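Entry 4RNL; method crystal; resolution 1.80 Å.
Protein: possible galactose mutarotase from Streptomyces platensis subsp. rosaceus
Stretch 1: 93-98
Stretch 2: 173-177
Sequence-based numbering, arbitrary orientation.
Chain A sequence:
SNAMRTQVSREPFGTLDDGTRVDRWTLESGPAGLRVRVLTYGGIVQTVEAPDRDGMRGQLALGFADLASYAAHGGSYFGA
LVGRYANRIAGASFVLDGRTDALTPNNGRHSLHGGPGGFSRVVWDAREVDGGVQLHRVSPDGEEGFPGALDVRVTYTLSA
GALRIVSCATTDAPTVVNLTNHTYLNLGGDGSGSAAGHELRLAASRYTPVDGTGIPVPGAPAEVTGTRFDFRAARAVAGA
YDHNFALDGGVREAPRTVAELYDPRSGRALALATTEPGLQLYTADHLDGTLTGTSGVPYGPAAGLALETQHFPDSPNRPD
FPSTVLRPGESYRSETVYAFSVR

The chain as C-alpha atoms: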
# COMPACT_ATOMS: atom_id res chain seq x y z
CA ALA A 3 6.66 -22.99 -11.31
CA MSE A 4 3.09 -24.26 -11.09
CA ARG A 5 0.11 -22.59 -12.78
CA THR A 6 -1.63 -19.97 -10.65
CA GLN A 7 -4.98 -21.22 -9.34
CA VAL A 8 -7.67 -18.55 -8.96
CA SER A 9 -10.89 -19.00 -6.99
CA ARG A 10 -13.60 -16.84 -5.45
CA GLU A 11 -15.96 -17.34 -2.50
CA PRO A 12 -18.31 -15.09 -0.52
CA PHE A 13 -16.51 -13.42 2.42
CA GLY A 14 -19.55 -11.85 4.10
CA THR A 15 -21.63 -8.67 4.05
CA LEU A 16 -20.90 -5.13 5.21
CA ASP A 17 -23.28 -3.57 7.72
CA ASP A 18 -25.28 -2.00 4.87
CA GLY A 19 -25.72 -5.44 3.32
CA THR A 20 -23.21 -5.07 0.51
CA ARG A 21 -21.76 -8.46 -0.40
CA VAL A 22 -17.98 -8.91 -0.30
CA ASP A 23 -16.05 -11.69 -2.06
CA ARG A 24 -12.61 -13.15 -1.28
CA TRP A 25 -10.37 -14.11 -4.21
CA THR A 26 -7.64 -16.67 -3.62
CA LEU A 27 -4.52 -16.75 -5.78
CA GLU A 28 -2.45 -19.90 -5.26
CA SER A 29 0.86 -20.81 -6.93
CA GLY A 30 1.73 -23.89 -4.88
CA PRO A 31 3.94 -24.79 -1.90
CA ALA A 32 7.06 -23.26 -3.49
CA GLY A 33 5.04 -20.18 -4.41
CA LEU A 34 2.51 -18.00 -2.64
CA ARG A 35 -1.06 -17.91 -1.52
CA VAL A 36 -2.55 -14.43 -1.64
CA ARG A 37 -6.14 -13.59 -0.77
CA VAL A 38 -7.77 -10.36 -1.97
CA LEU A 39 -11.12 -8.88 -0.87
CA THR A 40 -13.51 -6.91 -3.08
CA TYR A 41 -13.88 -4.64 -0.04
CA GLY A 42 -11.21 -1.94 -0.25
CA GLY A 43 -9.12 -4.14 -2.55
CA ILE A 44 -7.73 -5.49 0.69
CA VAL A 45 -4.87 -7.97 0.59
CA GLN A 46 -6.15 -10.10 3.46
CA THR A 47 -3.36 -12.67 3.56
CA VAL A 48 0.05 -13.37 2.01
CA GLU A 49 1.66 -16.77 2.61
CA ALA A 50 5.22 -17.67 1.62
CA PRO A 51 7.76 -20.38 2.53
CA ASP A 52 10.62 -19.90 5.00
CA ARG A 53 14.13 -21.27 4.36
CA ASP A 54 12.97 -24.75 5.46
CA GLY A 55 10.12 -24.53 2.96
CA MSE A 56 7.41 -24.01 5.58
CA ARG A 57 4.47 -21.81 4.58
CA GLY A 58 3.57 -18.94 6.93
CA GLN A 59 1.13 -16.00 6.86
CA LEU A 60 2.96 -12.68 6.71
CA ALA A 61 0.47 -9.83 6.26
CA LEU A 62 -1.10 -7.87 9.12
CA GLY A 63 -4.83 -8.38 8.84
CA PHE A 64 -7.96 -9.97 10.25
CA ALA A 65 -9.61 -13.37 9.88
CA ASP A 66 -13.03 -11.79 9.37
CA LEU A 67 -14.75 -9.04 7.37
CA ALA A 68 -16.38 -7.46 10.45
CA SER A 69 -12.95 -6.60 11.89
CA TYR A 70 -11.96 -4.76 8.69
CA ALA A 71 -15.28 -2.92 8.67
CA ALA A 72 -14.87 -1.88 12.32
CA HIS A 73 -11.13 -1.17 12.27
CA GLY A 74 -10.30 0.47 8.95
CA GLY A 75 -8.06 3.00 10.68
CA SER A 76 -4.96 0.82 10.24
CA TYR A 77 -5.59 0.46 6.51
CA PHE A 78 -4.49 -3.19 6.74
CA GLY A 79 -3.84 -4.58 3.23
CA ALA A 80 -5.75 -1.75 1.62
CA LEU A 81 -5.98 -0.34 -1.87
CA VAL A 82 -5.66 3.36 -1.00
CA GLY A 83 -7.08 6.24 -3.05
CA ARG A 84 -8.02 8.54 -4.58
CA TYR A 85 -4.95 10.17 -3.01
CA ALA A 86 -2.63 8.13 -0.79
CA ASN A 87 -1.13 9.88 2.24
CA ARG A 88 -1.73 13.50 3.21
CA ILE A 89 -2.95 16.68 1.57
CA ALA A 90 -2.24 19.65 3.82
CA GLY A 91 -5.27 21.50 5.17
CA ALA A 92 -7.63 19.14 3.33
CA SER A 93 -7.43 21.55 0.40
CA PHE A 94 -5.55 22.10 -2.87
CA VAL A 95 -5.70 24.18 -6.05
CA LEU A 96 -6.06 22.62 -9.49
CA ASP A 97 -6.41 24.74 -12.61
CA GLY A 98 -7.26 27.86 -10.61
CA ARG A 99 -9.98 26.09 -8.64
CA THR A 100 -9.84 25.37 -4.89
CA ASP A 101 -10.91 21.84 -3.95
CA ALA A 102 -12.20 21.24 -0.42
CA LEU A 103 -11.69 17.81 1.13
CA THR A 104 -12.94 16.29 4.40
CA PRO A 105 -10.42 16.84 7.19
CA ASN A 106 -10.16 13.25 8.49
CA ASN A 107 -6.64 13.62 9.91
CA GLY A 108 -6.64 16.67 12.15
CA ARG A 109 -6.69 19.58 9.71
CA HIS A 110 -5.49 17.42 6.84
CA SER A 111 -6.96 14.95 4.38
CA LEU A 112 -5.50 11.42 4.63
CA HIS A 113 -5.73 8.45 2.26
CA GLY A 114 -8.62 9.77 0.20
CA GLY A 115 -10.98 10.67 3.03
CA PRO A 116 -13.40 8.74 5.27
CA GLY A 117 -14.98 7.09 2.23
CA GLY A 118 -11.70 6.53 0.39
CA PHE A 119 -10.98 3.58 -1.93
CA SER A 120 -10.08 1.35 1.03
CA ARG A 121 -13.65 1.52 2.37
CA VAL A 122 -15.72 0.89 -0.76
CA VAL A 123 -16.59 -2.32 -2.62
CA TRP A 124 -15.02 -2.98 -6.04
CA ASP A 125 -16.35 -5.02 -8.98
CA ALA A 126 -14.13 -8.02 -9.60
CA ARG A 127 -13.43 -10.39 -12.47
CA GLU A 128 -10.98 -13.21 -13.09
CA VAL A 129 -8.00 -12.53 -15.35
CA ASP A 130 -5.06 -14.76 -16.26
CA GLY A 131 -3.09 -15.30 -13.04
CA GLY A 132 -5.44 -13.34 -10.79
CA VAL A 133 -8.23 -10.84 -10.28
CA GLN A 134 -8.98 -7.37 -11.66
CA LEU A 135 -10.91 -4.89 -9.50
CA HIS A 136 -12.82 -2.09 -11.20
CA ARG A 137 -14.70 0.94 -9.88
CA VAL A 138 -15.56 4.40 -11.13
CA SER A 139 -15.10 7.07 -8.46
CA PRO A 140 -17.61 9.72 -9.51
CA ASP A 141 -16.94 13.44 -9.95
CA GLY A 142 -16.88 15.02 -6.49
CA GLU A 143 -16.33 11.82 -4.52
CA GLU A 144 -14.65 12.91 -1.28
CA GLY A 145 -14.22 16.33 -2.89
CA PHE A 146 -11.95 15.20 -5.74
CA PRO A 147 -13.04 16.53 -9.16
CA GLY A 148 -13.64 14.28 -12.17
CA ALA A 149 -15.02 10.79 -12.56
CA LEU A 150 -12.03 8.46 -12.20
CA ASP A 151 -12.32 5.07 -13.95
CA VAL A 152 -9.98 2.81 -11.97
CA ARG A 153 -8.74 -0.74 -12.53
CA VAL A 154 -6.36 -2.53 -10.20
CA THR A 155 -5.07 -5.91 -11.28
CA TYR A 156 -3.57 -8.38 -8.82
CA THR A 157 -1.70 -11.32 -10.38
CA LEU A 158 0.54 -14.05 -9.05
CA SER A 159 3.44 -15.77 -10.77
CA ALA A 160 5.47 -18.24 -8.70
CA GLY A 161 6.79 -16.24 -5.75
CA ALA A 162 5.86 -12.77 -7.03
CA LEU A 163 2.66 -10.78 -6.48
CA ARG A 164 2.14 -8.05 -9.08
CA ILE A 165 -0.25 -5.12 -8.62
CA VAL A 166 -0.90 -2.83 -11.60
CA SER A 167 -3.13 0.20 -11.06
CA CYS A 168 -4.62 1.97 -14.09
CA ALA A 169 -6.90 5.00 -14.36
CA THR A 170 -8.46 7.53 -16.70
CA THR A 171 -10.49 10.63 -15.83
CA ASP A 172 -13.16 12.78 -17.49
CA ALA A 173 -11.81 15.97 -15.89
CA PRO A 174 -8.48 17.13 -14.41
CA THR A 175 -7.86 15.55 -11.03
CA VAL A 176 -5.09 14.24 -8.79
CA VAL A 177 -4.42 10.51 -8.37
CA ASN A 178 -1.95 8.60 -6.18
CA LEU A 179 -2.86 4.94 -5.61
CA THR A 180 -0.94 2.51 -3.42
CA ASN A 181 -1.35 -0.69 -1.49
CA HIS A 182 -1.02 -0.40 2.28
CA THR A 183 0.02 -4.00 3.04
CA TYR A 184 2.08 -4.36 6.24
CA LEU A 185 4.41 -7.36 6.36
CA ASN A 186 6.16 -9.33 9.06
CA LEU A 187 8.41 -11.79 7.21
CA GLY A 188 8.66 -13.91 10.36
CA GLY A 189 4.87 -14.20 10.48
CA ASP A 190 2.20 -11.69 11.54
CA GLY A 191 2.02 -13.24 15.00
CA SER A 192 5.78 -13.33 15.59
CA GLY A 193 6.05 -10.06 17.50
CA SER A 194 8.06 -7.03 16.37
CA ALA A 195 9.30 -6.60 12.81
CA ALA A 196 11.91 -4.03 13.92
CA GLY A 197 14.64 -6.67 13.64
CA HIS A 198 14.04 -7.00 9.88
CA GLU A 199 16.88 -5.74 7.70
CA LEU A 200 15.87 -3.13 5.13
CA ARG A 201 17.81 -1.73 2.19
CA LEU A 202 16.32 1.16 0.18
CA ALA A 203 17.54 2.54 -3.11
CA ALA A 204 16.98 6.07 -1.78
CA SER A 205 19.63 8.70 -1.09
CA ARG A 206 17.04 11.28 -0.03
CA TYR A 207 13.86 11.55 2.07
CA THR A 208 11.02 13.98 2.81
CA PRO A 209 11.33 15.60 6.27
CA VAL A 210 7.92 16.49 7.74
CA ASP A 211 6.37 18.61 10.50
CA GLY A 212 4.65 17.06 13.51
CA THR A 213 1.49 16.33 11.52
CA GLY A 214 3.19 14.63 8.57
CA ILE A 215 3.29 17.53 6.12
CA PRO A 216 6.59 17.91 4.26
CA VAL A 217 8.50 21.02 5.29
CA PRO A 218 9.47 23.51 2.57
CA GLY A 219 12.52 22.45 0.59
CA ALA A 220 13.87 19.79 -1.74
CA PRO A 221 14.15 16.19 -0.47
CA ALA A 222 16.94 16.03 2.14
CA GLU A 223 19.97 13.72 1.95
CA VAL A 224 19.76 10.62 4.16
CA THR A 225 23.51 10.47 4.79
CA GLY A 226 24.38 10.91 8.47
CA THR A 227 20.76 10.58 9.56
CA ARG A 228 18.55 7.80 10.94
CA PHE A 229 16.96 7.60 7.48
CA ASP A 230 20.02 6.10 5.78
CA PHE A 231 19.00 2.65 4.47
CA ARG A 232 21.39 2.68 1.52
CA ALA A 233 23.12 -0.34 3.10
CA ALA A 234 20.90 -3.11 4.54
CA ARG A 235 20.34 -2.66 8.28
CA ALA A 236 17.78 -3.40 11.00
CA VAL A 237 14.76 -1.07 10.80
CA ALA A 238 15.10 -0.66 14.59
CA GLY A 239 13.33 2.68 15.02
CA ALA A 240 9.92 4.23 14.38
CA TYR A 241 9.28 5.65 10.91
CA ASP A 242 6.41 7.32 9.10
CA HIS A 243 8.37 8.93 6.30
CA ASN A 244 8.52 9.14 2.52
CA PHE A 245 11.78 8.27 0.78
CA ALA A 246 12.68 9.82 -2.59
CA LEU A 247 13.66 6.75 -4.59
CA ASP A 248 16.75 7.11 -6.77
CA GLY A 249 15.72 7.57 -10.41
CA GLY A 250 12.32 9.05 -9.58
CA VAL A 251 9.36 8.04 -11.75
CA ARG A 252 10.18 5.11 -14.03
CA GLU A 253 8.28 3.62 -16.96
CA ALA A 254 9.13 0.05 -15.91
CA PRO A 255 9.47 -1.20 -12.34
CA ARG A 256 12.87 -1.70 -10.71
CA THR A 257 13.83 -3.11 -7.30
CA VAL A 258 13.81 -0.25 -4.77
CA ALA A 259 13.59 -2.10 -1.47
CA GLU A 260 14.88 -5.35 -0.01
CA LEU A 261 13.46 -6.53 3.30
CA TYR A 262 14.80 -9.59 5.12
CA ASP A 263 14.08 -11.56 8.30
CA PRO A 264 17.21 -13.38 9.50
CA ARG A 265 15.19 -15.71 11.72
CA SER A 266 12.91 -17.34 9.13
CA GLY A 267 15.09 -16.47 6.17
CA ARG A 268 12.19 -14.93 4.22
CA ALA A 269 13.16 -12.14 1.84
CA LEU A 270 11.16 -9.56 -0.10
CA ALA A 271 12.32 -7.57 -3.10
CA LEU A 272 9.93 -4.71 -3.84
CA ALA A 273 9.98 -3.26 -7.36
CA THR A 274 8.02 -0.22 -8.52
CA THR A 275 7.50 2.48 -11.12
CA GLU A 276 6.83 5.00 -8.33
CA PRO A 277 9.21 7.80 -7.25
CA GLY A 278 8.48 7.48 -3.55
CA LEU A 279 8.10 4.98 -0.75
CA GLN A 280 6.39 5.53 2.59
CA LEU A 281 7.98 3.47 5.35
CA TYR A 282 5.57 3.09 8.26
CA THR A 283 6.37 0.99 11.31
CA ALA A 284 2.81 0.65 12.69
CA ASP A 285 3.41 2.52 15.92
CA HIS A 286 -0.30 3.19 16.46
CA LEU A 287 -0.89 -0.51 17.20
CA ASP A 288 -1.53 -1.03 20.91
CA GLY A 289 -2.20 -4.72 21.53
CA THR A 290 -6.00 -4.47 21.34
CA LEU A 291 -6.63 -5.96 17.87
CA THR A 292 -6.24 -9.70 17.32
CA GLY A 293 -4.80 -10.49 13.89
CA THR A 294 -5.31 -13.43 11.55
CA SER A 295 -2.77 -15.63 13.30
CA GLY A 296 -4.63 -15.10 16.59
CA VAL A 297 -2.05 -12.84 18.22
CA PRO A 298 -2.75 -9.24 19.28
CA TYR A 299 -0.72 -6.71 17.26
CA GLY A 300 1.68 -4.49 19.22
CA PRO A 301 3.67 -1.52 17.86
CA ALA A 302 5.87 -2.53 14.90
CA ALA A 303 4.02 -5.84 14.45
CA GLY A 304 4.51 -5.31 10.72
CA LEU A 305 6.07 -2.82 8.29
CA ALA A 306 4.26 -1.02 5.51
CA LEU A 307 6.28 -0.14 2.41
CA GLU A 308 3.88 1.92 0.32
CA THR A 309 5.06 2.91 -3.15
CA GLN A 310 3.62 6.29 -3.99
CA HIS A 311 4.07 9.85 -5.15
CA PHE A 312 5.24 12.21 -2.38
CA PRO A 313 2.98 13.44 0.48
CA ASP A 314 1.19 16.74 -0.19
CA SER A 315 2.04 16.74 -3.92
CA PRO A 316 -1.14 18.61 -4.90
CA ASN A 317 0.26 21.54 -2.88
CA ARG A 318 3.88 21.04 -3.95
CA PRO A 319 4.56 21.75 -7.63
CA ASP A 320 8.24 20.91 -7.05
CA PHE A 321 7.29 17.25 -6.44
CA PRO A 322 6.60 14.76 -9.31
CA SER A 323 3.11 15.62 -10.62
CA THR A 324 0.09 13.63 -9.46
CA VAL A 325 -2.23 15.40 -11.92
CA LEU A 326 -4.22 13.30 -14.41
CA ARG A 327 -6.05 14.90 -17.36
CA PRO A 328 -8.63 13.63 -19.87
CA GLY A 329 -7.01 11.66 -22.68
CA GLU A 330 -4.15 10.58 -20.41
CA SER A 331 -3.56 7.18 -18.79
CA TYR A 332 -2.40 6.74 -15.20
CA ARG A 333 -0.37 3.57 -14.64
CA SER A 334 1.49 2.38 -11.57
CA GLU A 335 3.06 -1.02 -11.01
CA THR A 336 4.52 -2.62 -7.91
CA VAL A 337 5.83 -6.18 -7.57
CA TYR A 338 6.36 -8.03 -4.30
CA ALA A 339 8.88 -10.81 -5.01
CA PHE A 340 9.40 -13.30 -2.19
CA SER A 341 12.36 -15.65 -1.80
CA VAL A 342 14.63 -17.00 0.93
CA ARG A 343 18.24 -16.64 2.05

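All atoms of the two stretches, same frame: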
# COMPACT_ATOMS: atom_id res chain seq x y z
N SER A 93 -7.12 20.62 1.48
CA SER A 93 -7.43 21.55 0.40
C SER A 93 -6.27 21.62 -0.58
O SER A 93 -5.11 21.49 -0.19
CB SER A 93 -7.68 22.94 0.99
OG SER A 93 -8.08 23.84 -0.03
N PHE A 94 -6.58 21.83 -1.86
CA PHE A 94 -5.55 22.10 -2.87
C PHE A 94 -6.14 22.87 -4.04
O PHE A 94 -7.35 22.96 -4.18
CB PHE A 94 -4.86 20.80 -3.33
CG PHE A 94 -5.78 19.84 -4.06
CD1 PHE A 94 -6.59 18.96 -3.35
CD2 PHE A 94 -5.82 19.81 -5.44
CE1 PHE A 94 -7.42 18.07 -4.02
CE2 PHE A 94 -6.65 18.93 -6.12
CZ PHE A 94 -7.45 18.06 -5.41
N VAL A 95 -5.27 23.45 -4.87
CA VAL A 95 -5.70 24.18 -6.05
C VAL A 95 -5.35 23.39 -7.30
O VAL A 95 -4.23 22.89 -7.44
CB VAL A 95 -5.07 25.58 -6.10
CG1 VAL A 95 -5.49 26.33 -7.38
CG2 VAL A 95 -5.47 26.38 -4.89
N LEU A 96 -6.31 23.26 -8.21
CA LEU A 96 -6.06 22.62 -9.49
C LEU A 96 -6.73 23.44 -10.57
O LEU A 96 -7.94 23.71 -10.50
CB LEU A 96 -6.57 21.17 -9.51
CG LEU A 96 -6.38 20.40 -10.82
CD1 LEU A 96 -4.91 20.32 -11.20
CD2 LEU A 96 -6.98 19.00 -10.73
N ASP A 97 -5.95 23.85 -11.55
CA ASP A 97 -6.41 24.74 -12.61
C ASP A 97 -7.22 25.93 -12.09
O ASP A 97 -8.31 26.20 -12.58
CB ASP A 97 -7.21 23.97 -13.66
CG ASP A 97 -6.39 22.88 -14.33
OD1 ASP A 97 -5.14 22.92 -14.24
OD2 ASP A 97 -6.99 21.98 -14.96
N GLY A 98 -6.68 26.61 -11.09
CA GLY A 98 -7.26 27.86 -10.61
C GLY A 98 -8.44 27.68 -9.67
O GLY A 98 -8.97 28.66 -9.13
N ALA A 173 -12.16 14.58 -16.19
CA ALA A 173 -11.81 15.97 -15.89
C ALA A 173 -10.51 15.98 -15.09
O ALA A 173 -10.21 15.00 -14.41
CB ALA A 173 -12.94 16.64 -15.11
N PRO A 174 -9.74 17.08 -15.16
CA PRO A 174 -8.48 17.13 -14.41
C PRO A 174 -8.67 16.80 -12.94
O PRO A 174 -9.63 17.25 -12.31
CB PRO A 174 -8.01 18.58 -14.59
CG PRO A 174 -8.60 18.99 -15.91
CD PRO A 174 -9.94 18.29 -15.99
N THR A 175 -7.76 15.99 -12.40
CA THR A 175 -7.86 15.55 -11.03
C THR A 175 -6.46 15.21 -10.54
O THR A 175 -5.50 15.35 -11.29
CB THR A 175 -8.79 14.33 -10.91
OG1 THR A 175 -9.18 14.15 -9.54
CG2 THR A 175 -8.12 13.05 -11.45
N VAL A 176 -6.35 14.80 -9.28
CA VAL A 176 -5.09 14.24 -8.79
C VAL A 176 -5.34 12.79 -8.41
O VAL A 176 -6.44 12.43 -7.97
CB VAL A 176 -4.53 15.03 -7.59
CG1 VAL A 176 -4.18 16.46 -8.00
CG2 VAL A 176 -5.52 15.05 -6.43
N VAL A 177 -4.32 11.95 -8.61
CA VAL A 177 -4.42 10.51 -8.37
C VAL A 177 -3.09 10.02 -7.82
O VAL A 177 -2.02 10.38 -8.33
CB VAL A 177 -4.70 9.72 -9.66
CG1 VAL A 177 -4.96 8.24 -9.32
CG2 VAL A 177 -5.87 10.28 -10.41

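Contact between strand 93-96, with the turn that follows it, and the segment 173-177, whose strand covers Thr175 and Val176. The touching parts run in roughly opposite directions, 154° apart, and no hydrogen bond joins them; even in the nearest CA pair, Leu96 CA lies 7.5 Å from Thr175 CA, and side chains fill the gap. Alternation along the first strand sets the pattern: Phe94 and Leu96 direct their CA-to-CB bonds toward the second stretch, while the intervening Val95 is exposed and out of reach. Leu96 contributes the largest covered area. Its chi1 of 179° (t) and chi2 of 59° (p) extend the side chain across the gap and bring CD2 to 3.5 Å from both Pro174 C and Thr175 N, so that this methyl packs on the peptide link itself; Leu96 CD2 also lies 4.0 Å from Pro174 CB. The other methyl, CD1, is turned from this link. Phe94, with chi1 at 65° (p) and chi2 at -83°, reaches out with the far end of its ring, and Phe94 CZ meets Val176 CG2 at 3.7 Å in an oblique approach. The CA-to-CB bond of Val176 points toward the first stretch, and its m rotamer (chi1 -64°) places CG2 beside the ring tip. Between Pro174 and Val176, Thr175 turns its CA-to-CB bond away; its OG1 is hydrogen-bonded elsewhere in the structure, and it meets Leu96 through its backbone. At the exposed margin, Asp97 adopts phi/psi of 46/49° as the strand gives way to a turn, and its m rotamer (chi1 -61°) carries OD2 to 3.5 Å from Pro174 CG. This is no salt bridge; both carboxylate oxygens have hydrogen bonds elsewhere. The Pro174 ring is puckered C-gamma exo; its CB lies near both Leu96 and Asp97, with Pro174 CB 3.6 Å from Asp97 OD2.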